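Local structure of endonuclease and methylase LlaGI (Lactococcus lactis, 5FFJ) at a contact of chain A with DNA. The protein recognises specific DNA sequences as a Type ISP restriction-modification enzyme, combining an N6-adenine methyltransferase with a helicase-like ATPase and, in the full-length protein, a nuclease. Residues are numbered along the deposited sequence; one frame, centred on the assembly and turned at random.

A contact of chain A with DNA. Residues 703, 854-857, 969. With nucleotides of chain B.
The NPPY motif of N6-adenine methyltransferases, formed here by Asn854, Pro855, Pro856 and Tyr857, holds the unpaired DA11 of chain B, probably the target base flipped from the duplex, in a worked example of how these enzymes grip their substrate adenine. Beyond its 5' phosphate and deoxyribose, this nucleotide presents a purine clamped on both faces. Beneath one face lies the Tyr857 ring, stacked on the six-membered ring of DA11 with centroids 3.6 Å apart and planes 16° from parallel. Its CG lies beside the backbone N (chi1 -42°) and anti to the carbonyl carbon, so that CB lies below the C8-N7 side while CE2 reaches C2. The backbone N of Tyr857 hydrogen-bonds N7 of DA11 on the Hoogsteen edge at 3.0 Å, so one residue both supports the base and reads its edge. An alanine here removes the aromatic floor and would probably leave the adenine less firmly held against Val703, although the backbone N could still meet N7. Over the opposite face comes Val703, whose CG2 stands 3.8 Å from the centroid of the six-membered ring of DA11 in a CH-pi contact, with CG1 reaching towards C2. At the Watson-Crick edge, the Asn854 carboxamide, carried on a CG anti to the backbone N (chi1 -172°), meets the base through weak, bent hydrogen bonds: N6 of DA11 donates to OD1 at 3.0 Å, and ND2 donates to N1 at 3.3 Å. This arrangement is compatible with adenine's amino donor and ring-nitrogen acceptor, and may contribute to its recognition. Pro855 O also lies 3.0 Å from N6 of DA11, but it sits over the amino nitrogen on the Tyr857 side, away from the plane of its N-H bonds, and makes no hydrogen bond. Phe969 stands almost upright to the base, edge to face, with C2 of the adenine directed at the centre of its ring face.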
ATOM      1  N   VAL A 703      -5.407  -4.133  -8.027  1.00112.25           N
ATOM      2  CA  VAL A 703      -4.416  -4.035  -9.095  1.00109.38           C
ATOM      3  C   VAL A 703      -5.111  -4.134 -10.447  1.00 98.83           C
ATOM      4  O   VAL A 703      -5.820  -5.102 -10.720  1.00105.98           O
ATOM      5  CB  VAL A 703      -3.341  -5.141  -9.010  1.00106.48           C
ATOM      6  CG1 VAL A 703      -2.123  -4.749  -9.838  1.00 91.82           C
ATOM      7  CG2 VAL A 703      -2.937  -5.411  -7.566  1.00102.57           C
ATOM      8  N   ASN A 854      -6.157 -13.363 -12.785  1.00 79.75           N
ATOM      9  CA  ASN A 854      -4.960 -12.832 -12.153  1.00 73.04           C
ATOM     10  C   ASN A 854      -5.008 -13.130 -10.659  1.00 71.97           C
ATOM     11  O   ASN A 854      -5.529 -12.326  -9.882  1.00 66.91           O
ATOM     12  CB  ASN A 854      -4.849 -11.324 -12.401  1.00 79.53           C
ATOM     13  CG  ASN A 854      -3.527 -10.746 -11.930  1.00 70.76           C
ATOM     14  OD1 ASN A 854      -2.793 -11.370 -11.163  1.00 77.60           O
ATOM     15  ND2 ASN A 854      -3.220  -9.541 -12.389  1.00 68.71           N
ATOM     16  N   PRO A 855      -4.476 -14.293 -10.247  1.00 62.55           N
ATOM     17  CA  PRO A 855      -4.542 -14.652  -8.828  1.00 56.84           C
ATOM     18  C   PRO A 855      -3.728 -13.703  -7.955  1.00 64.70           C
ATOM     19  O   PRO A 855      -2.802 -13.070  -8.453  1.00 80.98           O
ATOM     20  CB  PRO A 855      -3.964 -16.069  -8.794  1.00 51.10           C
ATOM     21  CG  PRO A 855      -3.106 -16.159 -10.005  1.00 54.78           C
ATOM     22  CD  PRO A 855      -3.778 -15.319 -11.042  1.00 57.92           C
ATOM     23  N   PRO A 856      -4.076 -13.598  -6.666  1.00 61.56           N
ATOM     24  CA  PRO A 856      -3.381 -12.678  -5.758  1.00 73.47           C
ATOM     25  C   PRO A 856      -1.932 -13.086  -5.489  1.00 72.79           C
ATOM     26  O   PRO A 856      -1.629 -14.280  -5.477  1.00 69.53           O
ATOM     27  CB  PRO A 856      -4.217 -12.756  -4.476  1.00 74.55           C
ATOM     28  CG  PRO A 856      -4.881 -14.086  -4.532  1.00 60.41           C
ATOM     29  CD  PRO A 856      -5.143 -14.349  -5.983  1.00 63.17           C
ATOM     30  N   TYR A 857      -1.056 -12.099  -5.294  1.00 70.10           N
ATOM     31  CA  TYR A 857       0.328 -12.355  -4.898  1.00 68.47           C
ATOM     32  C   TYR A 857       0.554 -11.876  -3.466  1.00 64.99           C
ATOM     33  O   TYR A 857       0.441 -10.683  -3.181  1.00 78.11           O
ATOM     34  CB  TYR A 857       1.337 -11.647  -5.816  1.00 65.39           C
ATOM     35  CG  TYR A 857       1.060 -11.682  -7.305  1.00 68.67           C
ATOM     36  CD1 TYR A 857       0.230 -12.638  -7.872  1.00 73.74           C
ATOM     37  CD2 TYR A 857       1.655 -10.752  -8.149  1.00 65.03           C
ATOM     38  CE1 TYR A 857      -0.008 -12.655  -9.234  1.00 73.25           C
ATOM     39  CE2 TYR A 857       1.425 -10.764  -9.505  1.00 67.75           C
ATOM     40  CZ  TYR A 857       0.593 -11.715 -10.044  1.00 69.80           C
ATOM     41  OH  TYR A 857       0.365 -11.724 -11.401  1.00 75.56           O
ATOM     42  N   PHE A 969       2.811  -4.747 -14.445  1.00 60.48           N
ATOM     43  CA  PHE A 969       1.773  -4.022 -13.719  1.00 62.82           C
ATOM     44  C   PHE A 969       2.275  -2.652 -13.258  1.00 52.59           C
ATOM     45  O   PHE A 969       1.677  -2.027 -12.381  1.00 44.54           O
ATOM     46  CB  PHE A 969       1.288  -4.852 -12.526  1.00 49.09           C
ATOM     47  CG  PHE A 969       0.779  -6.216 -12.911  1.00 67.79           C
ATOM     48  CD1 PHE A 969      -0.562  -6.412 -13.200  1.00 79.14           C
ATOM     49  CD2 PHE A 969       1.644  -7.295 -13.004  1.00 63.73           C
ATOM     50  CE1 PHE A 969      -1.032  -7.663 -13.564  1.00 76.92           C
ATOM     51  CE2 PHE A 969       1.179  -8.546 -13.368  1.00 67.38           C
ATOM     52  CZ  PHE A 969      -0.161  -8.731 -13.647  1.00 73.77           C
TER
ATOM     53  P    DA B  11       4.833  -9.813  -1.934  1.00 45.46           P
ATOM     54  OP1  DA B  11       4.120  -9.035  -0.896  1.00 54.29           O
ATOM     55  OP2  DA B  11       4.395 -11.192  -2.252  1.00 62.12           O
ATOM     56  O5'  DA B  11       4.836  -8.950  -3.283  1.00 50.04           O
ATOM     57  C5'  DA B  11       3.725  -9.000  -4.168  1.00 47.46           C
ATOM     58  C4'  DA B  11       3.649  -7.737  -5.004  1.00 51.40           C
ATOM     59  O4'  DA B  11       2.702  -7.925  -6.092  1.00 54.92           O
ATOM     60  C3'  DA B  11       3.149  -6.509  -4.260  1.00 46.91           C
ATOM     61  O3'  DA B  11       3.630  -5.304  -4.867  1.00 61.07           O
ATOM     62  C2'  DA B  11       1.644  -6.665  -4.414  1.00 57.13           C
ATOM     63  C1'  DA B  11       1.552  -7.119  -5.868  1.00 63.36           C
ATOM     64  N9   DA B  11       0.368  -7.907  -6.208  1.00 61.66           N
ATOM     65  C8   DA B  11      -0.438  -8.619  -5.363  1.00 66.97           C
ATOM     66  N7   DA B  11      -1.418  -9.245  -5.973  1.00 75.62           N
ATOM     67  C5   DA B  11      -1.235  -8.929  -7.308  1.00 72.88           C
ATOM     68  C6   DA B  11      -1.943  -9.280  -8.474  1.00 81.46           C
ATOM     69  N6   DA B  11      -3.025 -10.063  -8.470  1.00 89.59           N
ATOM     70  N1   DA B  11      -1.494  -8.794  -9.649  1.00 82.47           N
ATOM     71  C2   DA B  11      -0.411  -8.009  -9.650  1.00 75.11           C
ATOM     72  N3   DA B  11       0.333  -7.612  -8.621  1.00 69.57           N
ATOM     73  C4   DA B  11      -0.137  -8.110  -7.469  1.00 64.53           C
TER